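Local coordinates for protein L-lysine 6-oxidase (Marinomonas mediterranea, PDB 3WEU) that oxidises the epsilon-amino group of L-lysine by means of a cysteine tryptophylquinone cofactor, releasing ammonium and the hydrogen peroxide responsible for its antibacterial activity, at residues A[150-155]-A[182-187]; A[85-90]-A[193-198]; A[137-142]-A[156-161]; A[10-15]-A[242-247]. All coordinates share one frame; numbering follows the deposited sequence.

Overall arrangement
All four contacts belong to the strand-rich N-terminal part of the chain, whose sequence family is grouped with the E-set folds. Contact 2 stands in the middle: its centre lies about 7 Å from that of contact 1 and about 8 Å from that of contact 4. Strand 181-187 is bonded to strand 193-196, with Thr184 N 2.8 Å from Leu196 O, and Val195 CG1 packs against Met244 CE of contact 4. Contact 3 joins contact 2 through His88 NE2 and Asp138 OD1, 2.8 Å apart; its centre is about 18 Å from that of contact 4. The cofactor residues Cys516 and Trp581 belong to none of these segments.

Contact 1. Residues A[150-155]-A[182-187]; sequences TVEISI and LGTLRT
Thr184 and Glu152 meet through a short hydrogen bond: OG1 of Thr184 donates to OE1 of Glu152 at 2.6 Å, arriving from above the carboxylate plane. The glutamate reaches it because its chain bends at chi2 (64°), which carries CD back over the neighbouring strand, within 3.0 Å of Gly183 O. OE2 and Gly183 O, both acceptors, are close there without bonding to each other; Ser181 and Tyr199 satisfy OE2, while Arg58 bonds Thr184 OG1 and would probably offset the negative charge. On the same face Thr150 lies beside Arg186, pointing the same way; its OG1 sits 3.3 Å above the guanidinium plane, toward the rim, without bonding to it. The charge of Arg186 is matched instead by a salt bridge to Asp20.

The opposite face is aliphatic. Val151 CG1 touches Leu185 CB at 4.0 Å, and Ile153 CD1 approaches Leu185 CD2 at 4.2 Å; Leu185 packs on Val87 and Ile153 on Leu89 of strand 80-91. Gly183 has backbone angles at which any CB would jam against the preceding carbonyl oxygen. Beneath the side chains, Val151 and Leu185 exchange two backbone bonds, with N to O distances of 2.8 Å each way, and Ile153 O accepts from Leu182 N as the chain makes an inverse gamma turn centred on Ile153. The whole is an antiparallel strand pair in which strand 150-154 is bonded within the sheet only to strand 181-187, its apolar face turned toward strand 80-91.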
loop_
_atom_site.group_PDB
_atom_site.type_symbol
_atom_site.label_atom_id
_atom_site.label_comp_id
_atom_site.label_asym_id
_atom_site.label_seq_id
_atom_site.Cartn_x
_atom_site.Cartn_y
_atom_site.Cartn_z
ATOM N N THR A 150 36.925 -9.772 -25.549
ATOM C CA THR A 150 35.859 -9.418 -24.620
ATOM C C THR A 150 34.872 -8.549 -25.348
ATOM O O THR A 150 35.267 -7.528 -25.923
ATOM C CB THR A 150 36.367 -8.622 -23.448
ATOM O OG1 THR A 150 37.358 -9.349 -22.739
ATOM C CG2 THR A 150 35.247 -8.346 -22.463
ATOM N N VAL A 151 33.594 -8.920 -25.357
ATOM C CA VAL A 151 32.528 -8.024 -25.831
ATOM C C VAL A 151 31.283 -8.085 -24.949
ATOM O O VAL A 151 30.781 -9.167 -24.640
ATOM C CB VAL A 151 32.198 -8.276 -27.303
ATOM C CG1 VAL A 151 31.895 -9.676 -27.563
ATOM C CG2 VAL A 151 31.025 -7.423 -27.787
ATOM N N GLU A 152 30.797 -6.933 -24.522
ATOM C CA GLU A 152 29.587 -6.860 -23.719
ATOM C C GLU A 152 28.368 -7.127 -24.589
ATOM O O GLU A 152 28.299 -6.751 -25.771
ATOM C CB GLU A 152 29.506 -5.481 -23.081
ATOM C CG GLU A 152 28.606 -5.404 -21.877
ATOM C CD GLU A 152 29.042 -6.257 -20.661
ATOM O OE1 GLU A 152 30.203 -6.790 -20.669
ATOM O OE2 GLU A 152 28.249 -6.245 -19.663
ATOM N N ILE A 153 27.378 -7.780 -24.026
ATOM C CA ILE A 153 26.062 -7.816 -24.678
ATOM C C ILE A 153 25.310 -6.599 -24.164
ATOM O O ILE A 153 24.433 -6.663 -23.299
ATOM C CB ILE A 153 25.314 -9.137 -24.370
ATOM C CG1 ILE A 153 26.154 -10.383 -24.669
ATOM C CG2 ILE A 153 24.035 -9.265 -25.163
ATOM C CD1 ILE A 153 25.568 -11.629 -23.970
ATOM N N SER A 154 25.599 -5.445 -24.765
ATOM C CA SER A 154 25.192 -4.170 -24.209
ATOM C C SER A 154 24.154 -3.453 -25.065
ATOM O O SER A 154 24.153 -3.633 -26.263
ATOM C CB SER A 154 26.415 -3.273 -24.152
ATOM O OG SER A 154 26.082 -1.964 -23.795
ATOM N N ILE A 155 23.413 -2.558 -24.437
ATOM C CA ILE A 155 22.476 -1.683 -25.169
ATOM C C ILE A 155 23.256 -0.723 -25.997
ATOM O O ILE A 155 22.703 -0.180 -26.910
ATOM C CB ILE A 155 21.530 -0.901 -24.277
ATOM C CG1 ILE A 155 22.262 0.113 -23.414
ATOM C CG2 ILE A 155 20.675 -1.883 -23.510
ATOM C CD1 ILE A 155 21.322 1.057 -22.669
ATOM N N LEU A 182 23.016 -7.688 -20.808
ATOM C CA LEU A 182 22.661 -9.086 -20.529
ATOM C C LEU A 182 23.856 -9.986 -20.153
ATOM O O LEU A 182 23.705 -11.138 -19.777
ATOM C CB LEU A 182 21.960 -9.604 -21.741
ATOM C CG LEU A 182 20.400 -9.721 -21.707
ATOM C CD1 LEU A 182 19.522 -9.222 -20.581
ATOM C CD2 LEU A 182 19.844 -9.967 -23.087
ATOM N N GLY A 183 25.054 -9.466 -20.351
ATOM C CA GLY A 183 26.244 -10.134 -19.924
ATOM C C GLY A 183 27.437 -9.836 -20.801
ATOM O O GLY A 183 27.514 -8.768 -21.391
ATOM N N THR A 184 28.373 -10.773 -20.844
ATOM C CA THR A 184 29.686 -10.541 -21.455
ATOM C C THR A 184 30.167 -11.809 -22.149
ATOM O O THR A 184 30.086 -12.898 -21.574
ATOM C CB THR A 184 30.712 -10.151 -20.363
ATOM O OG1 THR A 184 30.209 -9.132 -19.485
ATOM C CG2 THR A 184 32.030 -9.720 -20.970
ATOM N N LEU A 185 30.687 -11.716 -23.371
ATOM C CA LEU A 185 31.323 -12.839 -24.048
ATOM C C LEU A 185 32.826 -12.603 -24.006
ATOM O O LEU A 185 33.299 -11.452 -24.123
ATOM C CB LEU A 185 30.965 -12.954 -25.535
ATOM C CG LEU A 185 29.502 -13.083 -25.864
ATOM C CD1 LEU A 185 29.344 -13.436 -27.329
ATOM C CD2 LEU A 185 28.840 -14.144 -24.960
ATOM N N ARG A 186 33.559 -13.663 -23.703
ATOM C CA ARG A 186 35.003 -13.614 -23.778
ATOM C C ARG A 186 35.528 -14.822 -24.534
ATOM O O ARG A 186 34.805 -15.810 -24.725
ATOM C CB ARG A 186 35.599 -13.620 -22.392
ATOM C CG ARG A 186 35.519 -12.319 -21.685
ATOM C CD ARG A 186 36.006 -12.476 -20.249
ATOM N NE ARG A 186 36.199 -11.182 -19.564
ATOM C CZ ARG A 186 37.357 -10.521 -19.438
ATOM N NH1 ARG A 186 38.465 -10.912 -20.019
ATOM N NH2 ARG A 186 37.383 -9.390 -18.773
ATOM N N THR A 187 36.807 -14.781 -24.862
ATOM C CA THR A 187 37.559 -15.942 -25.211
ATOM C C THR A 187 38.751 -15.997 -24.301
ATOM O O THR A 187 39.188 -14.971 -23.788
ATOM C CB THR A 187 38.086 -15.991 -26.641
ATOM O OG1 THR A 187 38.871 -14.815 -26.887
ATOM C CG2 THR A 187 36.890 -16.168 -27.664
#

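Contact 2. Residues A[85-90]-A[193-198]; sequences WTVHLA and LIVLGG
Leu193 sets its CB over the centre of the indole face of Trp85, a CH-pi contact in which that carbon stands 3.4 Å from the centroid of the five-membered ring and 10° off the ring normal. The two side chains cross obliquely. Leu193 has CG anti to its backbone N (chi1 171°), and from this CG the methyl CD2 overhangs the CE3 rim, just beyond the ring, 3.7 Å from CE3 of Trp85. That same methyl also rests on Val87, with CD2 of Leu193 3.7 Å from Val87 CG2, wedging leucine between aromatic and valine.

Further along, Val87 CG2 meets CG2 of Val195 at 4.2 Å, and CD1 of Leu89 reaches CG1 of Val195 at 4.3 Å. Every second residue of each strand thus faces the other: Trp85, Val87 and Leu89 against Leu193 and Val195. The strand axes lie 9.0 Å apart at 19°, too far for backbone bonding but right for two sheet layers packed face to face, as in a beta sandwich or barrel. Phe63, Val144 and Val226 extend the apolar layer around Leu193 or Trp85.

The one polar group of the inward-facing side chains, Trp85 NE1, donates to Gly191 O, while its approach to Leu193 N brings together two donors. The strands are therefore held across this gap by dispersion and exclusion of water, with close fit of methyls and indole face replacing directional bonds.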
loop_
_atom_site.group_PDB
_atom_site.type_symbol
_atom_site.label_atom_id
_atom_site.label_comp_id
_atom_site.label_asym_id
_atom_site.label_seq_id
_atom_site.Cartn_x
_atom_site.Cartn_y
_atom_site.Cartn_z
ATOM N N TRP A 85 32.514 -17.595 -32.197
ATOM C CA TRP A 85 31.375 -18.014 -31.434
ATOM C C TRP A 85 30.386 -16.891 -31.521
ATOM O O TRP A 85 30.760 -15.751 -31.332
ATOM C CB TRP A 85 31.825 -18.172 -29.960
ATOM C CG TRP A 85 32.941 -19.117 -29.698
ATOM C CD1 TRP A 85 34.275 -18.838 -29.609
ATOM C CD2 TRP A 85 32.798 -20.486 -29.407
ATOM N NE1 TRP A 85 34.981 -19.970 -29.298
ATOM C CE2 TRP A 85 34.089 -21.000 -29.138
ATOM C CE3 TRP A 85 31.688 -21.332 -29.297
ATOM C CZ2 TRP A 85 34.310 -22.331 -28.823
ATOM C CZ3 TRP A 85 31.906 -22.623 -28.964
ATOM C CH2 TRP A 85 33.209 -23.128 -28.726
ATOM N N THR A 86 29.112 -17.206 -31.764
ATOM C CA THR A 86 28.073 -16.248 -31.804
ATOM C C THR A 86 27.018 -16.690 -30.830
ATOM O O THR A 86 26.482 -17.793 -30.914
ATOM C CB THR A 86 27.505 -16.133 -33.237
ATOM O OG1 THR A 86 28.555 -15.627 -34.072
ATOM C CG2 THR A 86 26.411 -15.223 -33.275
ATOM N N VAL A 87 26.770 -15.849 -29.849
ATOM C CA VAL A 87 25.802 -16.180 -28.814
ATOM C C VAL A 87 24.683 -15.196 -28.809
ATOM O O VAL A 87 24.894 -13.929 -28.737
ATOM C CB VAL A 87 26.480 -16.180 -27.427
ATOM C CG1 VAL A 87 25.436 -16.502 -26.360
ATOM C CG2 VAL A 87 27.640 -17.146 -27.416
ATOM N N HIS A 88 23.473 -15.727 -28.891
ATOM C CA HIS A 88 22.322 -14.884 -28.862
ATOM C C HIS A 88 21.418 -15.157 -27.637
ATOM O O HIS A 88 20.647 -16.097 -27.631
ATOM C CB HIS A 88 21.515 -15.010 -30.185
ATOM C CG HIS A 88 20.410 -13.994 -30.337
ATOM N ND1 HIS A 88 19.614 -13.921 -31.479
ATOM C CD2 HIS A 88 19.940 -13.047 -29.500
ATOM C CE1 HIS A 88 18.727 -12.958 -31.332
ATOM N NE2 HIS A 88 18.931 -12.375 -30.165
ATOM N N LEU A 89 21.527 -14.316 -26.625
ATOM C CA LEU A 89 20.777 -14.464 -25.387
ATOM C C LEU A 89 19.602 -13.494 -25.427
ATOM O O LEU A 89 19.721 -12.408 -26.014
ATOM C CB LEU A 89 21.676 -14.072 -24.207
ATOM C CG LEU A 89 22.974 -14.861 -24.004
ATOM C CD1 LEU A 89 23.662 -14.447 -22.678
ATOM C CD2 LEU A 89 22.781 -16.351 -24.085
ATOM N N ALA A 90 18.486 -13.847 -24.813
ATOM C CA ALA A 90 17.329 -12.954 -24.665
ATOM C C ALA A 90 16.523 -13.311 -23.426
ATOM O O ALA A 90 16.691 -14.394 -22.833
ATOM C CB ALA A 90 16.399 -13.012 -25.896
ATOM N N LEU A 193 35.322 -20.190 -25.879
ATOM C CA LEU A 193 34.305 -19.237 -25.447
ATOM C C LEU A 193 34.034 -19.276 -23.947
ATOM O O LEU A 193 33.978 -20.364 -23.358
ATOM C CB LEU A 193 33.018 -19.555 -26.187
ATOM C CG LEU A 193 31.767 -18.808 -25.731
ATOM C CD1 LEU A 193 31.855 -17.349 -26.024
ATOM C CD2 LEU A 193 30.466 -19.354 -26.398
ATOM N N ILE A 194 33.855 -18.129 -23.350
ATOM C CA ILE A 194 33.343 -17.994 -21.982
ATOM C C ILE A 194 32.169 -17.109 -22.033
ATOM O O ILE A 194 32.256 -15.969 -22.500
ATOM C CB ILE A 194 34.422 -17.382 -21.020
ATOM C CG1 ILE A 194 35.545 -18.363 -20.861
ATOM C CG2 ILE A 194 33.826 -17.031 -19.644
ATOM C CD1 ILE A 194 36.859 -17.782 -20.339
ATOM N N VAL A 195 31.018 -17.599 -21.590
ATOM C CA VAL A 195 29.872 -16.738 -21.489
ATOM C C VAL A 195 29.560 -16.387 -20.061
ATOM O O VAL A 195 29.487 -17.261 -19.218
ATOM C CB VAL A 195 28.620 -17.417 -22.059
ATOM C CG1 VAL A 195 27.416 -16.461 -21.982
ATOM C CG2 VAL A 195 28.881 -17.920 -23.473
ATOM N N LEU A 196 29.451 -15.103 -19.789
ATOM C CA LEU A 196 29.065 -14.584 -18.531
ATOM C C LEU A 196 27.725 -13.923 -18.756
ATOM O O LEU A 196 27.494 -13.276 -19.817
ATOM C CB LEU A 196 30.104 -13.585 -18.051
ATOM C CG LEU A 196 31.481 -14.162 -17.734
ATOM C CD1 LEU A 196 32.604 -13.190 -17.950
ATOM C CD2 LEU A 196 31.535 -14.517 -16.277
ATOM N N GLY A 197 26.832 -14.085 -17.791
ATOM C CA GLY A 197 25.463 -13.600 -17.870
ATOM C C GLY A 197 25.286 -12.288 -17.155
ATOM O O GLY A 197 26.218 -11.536 -16.967
ATOM N N GLY A 198 24.065 -12.051 -16.722
ATOM C CA GLY A 198 23.664 -10.818 -16.057
ATOM C C GLY A 198 24.323 -10.485 -14.742
ATOM O O GLY A 198 25.110 -11.275 -14.126
#

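Contact 3. Residues A[137-142]-A[156-161]; sequences IDLGPR and NNIPET
Leu139 and Ile158 mark the closest backbone approach of the two segments, their CA atoms 5.7 Å apart, at a point where neither segment is in regular strand. Ile158 packs its CG1 3.7 Å from Leu139 O, but the contact is carried mainly by the side chain of Arg142. Its chain bends at chi2 (-61°), which turns CD toward the backbone of Asn157, and the guanidinium takes hold of Leu139 O end-on, NH1 at 2.7 Å and NH2 at 3.0 Å, with that oxygen in the guanidinium plane. NH1 also bonds Pro141 O. Across the contact NH2 donates to Asn157 OD1 at 3.0 Å, and NE makes a weak bond to the same oxygen; the amide and guanidinium planes are 71° apart.

Beside Leu139 O and just before Pro141 lies an Asx turn, in which Asp138 OD1 accepts from Gly140 N. Gly140 has positive phi, and a CB there would clash with Pro141 CD.

Arginine suits this place because its several N-H groups can serve loop carbonyls together, tying strand 137-145 to the loop that follows strand 150-154. Asn157 is itself fixed by ND2 bonding to Glu152 O, and Arg142 NH2 reaches Ser154 O as well. One face of the guanidinium is covered by Asn157 O, 3.0 Å above the plane, and by Pro159 CD, 3.4 Å from NH1.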
loop_
_atom_site.group_PDB
_atom_site.type_symbol
_atom_site.label_atom_id
_atom_site.label_comp_id
_atom_site.label_asym_id
_atom_site.label_seq_id
_atom_site.Cartn_x
_atom_site.Cartn_y
_atom_site.Cartn_z
ATOM N N ILE A 137 13.597 -8.614 -23.704
ATOM C CA ILE A 137 14.909 -8.020 -23.672
ATOM C C ILE A 137 15.748 -8.796 -24.641
ATOM O O ILE A 137 16.081 -9.979 -24.405
ATOM C CB ILE A 137 15.587 -8.027 -22.294
ATOM C CG1 ILE A 137 14.724 -7.374 -21.235
ATOM C CG2 ILE A 137 16.932 -7.268 -22.360
ATOM C CD1 ILE A 137 15.362 -7.311 -19.843
ATOM N N ASP A 138 16.101 -8.133 -25.758
ATOM C CA ASP A 138 16.800 -8.711 -26.846
ATOM C C ASP A 138 17.726 -7.650 -27.498
ATOM O O ASP A 138 17.265 -6.652 -28.115
ATOM C CB ASP A 138 15.793 -9.222 -27.864
ATOM C CG ASP A 138 16.436 -9.811 -29.104
ATOM O OD1 ASP A 138 17.667 -10.057 -29.138
ATOM O OD2 ASP A 138 15.687 -10.106 -30.076
ATOM N N LEU A 139 19.021 -7.861 -27.347
ATOM C CA LEU A 139 20.029 -6.895 -27.758
ATOM C C LEU A 139 20.763 -7.445 -28.923
ATOM O O LEU A 139 21.761 -6.893 -29.348
ATOM C CB LEU A 139 20.968 -6.615 -26.610
ATOM C CG LEU A 139 20.325 -6.129 -25.314
ATOM C CD1 LEU A 139 21.412 -5.790 -24.300
ATOM C CD2 LEU A 139 19.380 -4.933 -25.474
ATOM N N GLY A 140 20.230 -8.530 -29.486
ATOM C CA GLY A 140 20.869 -9.207 -30.606
ATOM C C GLY A 140 22.010 -10.090 -30.154
ATOM O O GLY A 140 22.352 -10.052 -28.958
ATOM N N PRO A 141 22.590 -10.843 -31.096
ATOM C CA PRO A 141 23.699 -11.709 -31.025
ATOM C C PRO A 141 24.945 -10.866 -30.896
ATOM O O PRO A 141 24.919 -9.650 -31.189
ATOM C CB PRO A 141 23.643 -12.497 -32.326
ATOM C CG PRO A 141 23.010 -11.579 -33.309
ATOM C CD PRO A 141 22.017 -10.835 -32.472
ATOM N N ARG A 142 25.911 -11.434 -30.194
ATOM C CA ARG A 142 27.259 -10.890 -30.199
ATOM C C ARG A 142 28.131 -12.028 -30.626
ATOM O O ARG A 142 27.776 -13.200 -30.409
ATOM C CB ARG A 142 27.707 -10.407 -28.807
ATOM C CG ARG A 142 27.002 -9.224 -28.187
ATOM C CD ARG A 142 27.113 -7.935 -28.999
ATOM N NE ARG A 142 26.284 -6.892 -28.466
ATOM C CZ ARG A 142 24.975 -6.767 -28.678
ATOM N NH1 ARG A 142 24.321 -7.658 -29.371
ATOM N NH2 ARG A 142 24.310 -5.790 -28.117
ATOM N N ASN A 156 24.550 -0.581 -25.716
ATOM C CA ASN A 156 25.405 0.352 -26.497
ATOM C C ASN A 156 26.192 -0.294 -27.652
ATOM O O ASN A 156 26.942 0.374 -28.321
ATOM C CB ASN A 156 26.341 1.067 -25.526
ATOM C CG ASN A 156 25.577 1.928 -24.549
ATOM O OD1 ASN A 156 24.625 2.579 -24.927
ATOM N ND2 ASN A 156 25.956 1.919 -23.290
ATOM N N ASN A 157 26.032 -1.577 -27.953
ATOM C CA ASN A 157 26.775 -2.166 -29.105
ATOM C C ASN A 157 25.909 -3.158 -29.861
ATOM O O ASN A 157 26.302 -4.208 -30.316
ATOM C CB ASN A 157 28.108 -2.716 -28.605
ATOM C CG ASN A 157 27.929 -3.922 -27.691
ATOM O OD1 ASN A 157 26.795 -4.252 -27.264
ATOM N ND2 ASN A 157 29.023 -4.661 -27.509
ATOM N N ILE A 158 24.643 -2.795 -29.977
ATOM C CA ILE A 158 23.710 -3.625 -30.683
ATOM C C ILE A 158 24.149 -3.507 -32.124
ATOM O O ILE A 158 24.241 -2.410 -32.609
ATOM C CB ILE A 158 22.273 -3.054 -30.562
ATOM C CG1 ILE A 158 21.770 -3.184 -29.136
ATOM C CG2 ILE A 158 21.349 -3.736 -31.589
ATOM C CD1 ILE A 158 20.626 -2.256 -28.806
ATOM N N PRO A 159 24.395 -4.613 -32.814
ATOM C CA PRO A 159 24.773 -4.485 -34.220
ATOM C C PRO A 159 23.716 -3.795 -35.111
ATOM O O PRO A 159 22.521 -3.938 -34.883
ATOM C CB PRO A 159 24.999 -5.912 -34.687
ATOM C CG PRO A 159 24.797 -6.777 -33.485
ATOM C CD PRO A 159 24.243 -6.000 -32.367
ATOM N N GLU A 160 24.172 -3.025 -36.102
ATOM C CA GLU A 160 23.253 -2.321 -37.022
ATOM C C GLU A 160 22.383 -3.314 -37.817
ATOM O O GLU A 160 21.272 -3.017 -38.168
ATOM C CB GLU A 160 24.063 -1.431 -37.996
ATOM C CG GLU A 160 24.653 -0.225 -37.327
ATOM C CD GLU A 160 25.359 0.694 -38.320
ATOM O OE1 GLU A 160 24.984 0.694 -39.519
ATOM O OE2 GLU A 160 26.287 1.410 -37.896
ATOM N N THR A 161 22.887 -4.511 -38.089
ATOM C CA THR A 161 22.080 -5.528 -38.776
ATOM C C THR A 161 20.924 -6.142 -37.956
ATOM O O THR A 161 20.160 -6.940 -38.512
ATOM C CB THR A 161 22.961 -6.662 -39.283
ATOM O OG1 THR A 161 23.735 -7.181 -38.185
ATOM C CG2 THR A 161 23.918 -6.134 -40.397
#

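Contact 4. Residues A[10-15]-A[242-247]; sequences GVARLG and AWMVVG
Met244 presses its terminal CE against Ala12 CB at 3.3 Å, tighter than usual van der Waals contact, in the apolar centre of a parallel beta pair linking strand 4-13 to strand 237-247. The methionine gets there by a bend at chi2 (74°), which swings SD across Gly10, 3.8 Å from its carbonyl C. A side chain at Gly10 would strike that sulfur, and the small alanine at position 12 suits the methyl beside it. On the same face Val246 joins in, and its CG1 touches Leu14 CD2 at 3.7 Å, the two side chains crossing at about a right angle.

The other face carries Val11 and Val245, then Arg13 opposite Gly247. In the conformer given here, one of two, Arg13 pairs with Glu452 in a salt bridge and its NE bonds Ser248 O.

Outward lies the ladder of backbone bonds. Gly10 N donates to Trp243 O, Val245 N to Gly10 O, Ala12 N to Val245 O and Gly247 N to Ala12 O, so that alternate residues of the second strand (Trp243, Val245, Gly247) take part. Where strand 4-13 ends, Leu14 N closes the ladder on Gly247 O at 2.9 Å, with a C=O...N angle of 168°.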
loop_
_atom_site.group_PDB
_atom_site.type_symbol
_atom_site.label_atom_id
_atom_site.label_comp_id
_atom_site.label_asym_id
_atom_site.label_seq_id
_atom_site.Cartn_x
_atom_site.Cartn_y
_atom_site.Cartn_z
ATOM N N GLY A 10 24.963 -24.719 -21.645
ATOM C CA GLY A 10 25.838 -24.048 -20.689
ATOM C C GLY A 10 25.058 -23.374 -19.572
ATOM O O GLY A 10 23.881 -23.057 -19.721
ATOM N N VAL A 11 25.737 -23.145 -18.452
ATOM C CA VAL A 11 25.127 -22.517 -17.331
ATOM C C VAL A 11 26.015 -21.469 -16.760
ATOM O O VAL A 11 27.114 -21.778 -16.374
ATOM C CB VAL A 11 24.792 -23.577 -16.248
ATOM C CG1 VAL A 11 24.284 -22.902 -14.962
ATOM C CG2 VAL A 11 23.778 -24.574 -16.815
ATOM N N ALA A 12 25.533 -20.240 -16.694
ATOM C CA ALA A 12 26.226 -19.148 -16.053
ATOM C C ALA A 12 25.334 -18.665 -14.924
ATOM O O ALA A 12 24.102 -18.939 -14.907
ATOM C CB ALA A 12 26.453 -18.008 -17.036
ATOM N N ARG A 13 25.916 -17.896 -14.009
ATOM C CA ARG A 13 25.137 -17.375 -12.921
ATOM C C ARG A 13 25.394 -15.916 -12.681
ATOM O O ARG A 13 26.528 -15.432 -12.762
ATOM C CB ARG A 13 25.345 -18.207 -11.667
ATOM C CG ARG A 13 25.085 -19.671 -11.949
ATOM C CD ARG A 13 25.013 -20.555 -10.723
ATOM N NE ARG A 13 23.606 -20.752 -10.511
ATOM C CZ ARG A 13 22.900 -21.803 -10.904
ATOM N NH1 ARG A 13 23.463 -22.849 -11.482
ATOM N NH2 ARG A 13 21.607 -21.785 -10.680
ATOM N N LEU A 14 24.320 -15.228 -12.369
ATOM C CA LEU A 14 24.341 -13.807 -12.143
ATOM C C LEU A 14 25.311 -13.404 -11.046
ATOM O O LEU A 14 25.498 -14.132 -10.057
ATOM C CB LEU A 14 22.936 -13.354 -11.666
ATOM C CG LEU A 14 21.767 -13.552 -12.580
ATOM C CD1 LEU A 14 20.530 -13.050 -11.863
ATOM C CD2 LEU A 14 22.012 -12.818 -13.924
ATOM N N GLY A 15 25.873 -12.216 -11.188
ATOM C CA GLY A 15 26.736 -11.645 -10.175
ATOM C C GLY A 15 26.817 -10.128 -10.314
ATOM O O GLY A 15 26.983 -9.586 -11.427
ATOM N N ALA A 242 24.927 -25.141 -29.662
ATOM C CA ALA A 242 24.579 -25.492 -28.305
ATOM C C ALA A 242 23.640 -24.436 -27.824
ATOM O O ALA A 242 23.157 -23.602 -28.625
ATOM C CB ALA A 242 25.864 -25.554 -27.432
ATOM N N TRP A 243 23.318 -24.484 -26.535
ATOM C CA TRP A 243 22.459 -23.537 -25.892
ATOM C C TRP A 243 23.152 -23.036 -24.646
ATOM O O TRP A 243 24.134 -23.643 -24.152
ATOM C CB TRP A 243 21.099 -24.166 -25.563
ATOM C CG TRP A 243 19.992 -23.202 -25.566
ATOM C CD1 TRP A 243 19.453 -22.594 -24.502
ATOM C CD2 TRP A 243 19.283 -22.694 -26.711
ATOM N NE1 TRP A 243 18.478 -21.716 -24.879
ATOM C CE2 TRP A 243 18.333 -21.785 -26.241
ATOM C CE3 TRP A 243 19.349 -22.939 -28.071
ATOM C CZ2 TRP A 243 17.430 -21.122 -27.090
ATOM C CZ3 TRP A 243 18.485 -22.243 -28.929
ATOM C CH2 TRP A 243 17.537 -21.376 -28.436
ATOM N N MET A 244 22.633 -21.943 -24.129
ATOM C CA MET A 244 23.176 -21.303 -22.970
ATOM C C MET A 244 22.052 -20.809 -22.064
ATOM O O MET A 244 21.120 -20.145 -22.532
ATOM C CB MET A 244 24.058 -20.117 -23.419
ATOM C CG MET A 244 24.596 -19.289 -22.286
ATOM S SD MET A 244 25.883 -20.203 -21.477
ATOM C CE MET A 244 25.938 -19.334 -19.967
ATOM N N VAL A 245 22.192 -21.031 -20.756
ATOM C CA VAL A 245 21.211 -20.551 -19.809
ATOM C C VAL A 245 21.886 -19.806 -18.677
ATOM O O VAL A 245 22.882 -20.254 -18.137
ATOM C CB VAL A 245 20.429 -21.749 -19.244
ATOM C CG1 VAL A 245 19.391 -21.277 -18.238
ATOM C CG2 VAL A 245 19.762 -22.484 -20.402
ATOM N N VAL A 246 21.303 -18.699 -18.278
ATOM C CA VAL A 246 21.765 -17.933 -17.138
ATOM C C VAL A 246 20.771 -18.142 -15.947
ATOM O O VAL A 246 19.540 -18.044 -16.124
ATOM C CB VAL A 246 21.888 -16.457 -17.416
ATOM C CG1 VAL A 246 22.443 -15.759 -16.179
ATOM C CG2 VAL A 246 22.806 -16.219 -18.577
ATOM N N GLY A 247 21.325 -18.549 -14.809
ATOM C CA GLY A 247 20.573 -18.651 -13.584
ATOM C C GLY A 247 20.985 -17.664 -12.539
ATOM O O GLY A 247 22.085 -17.041 -12.592
#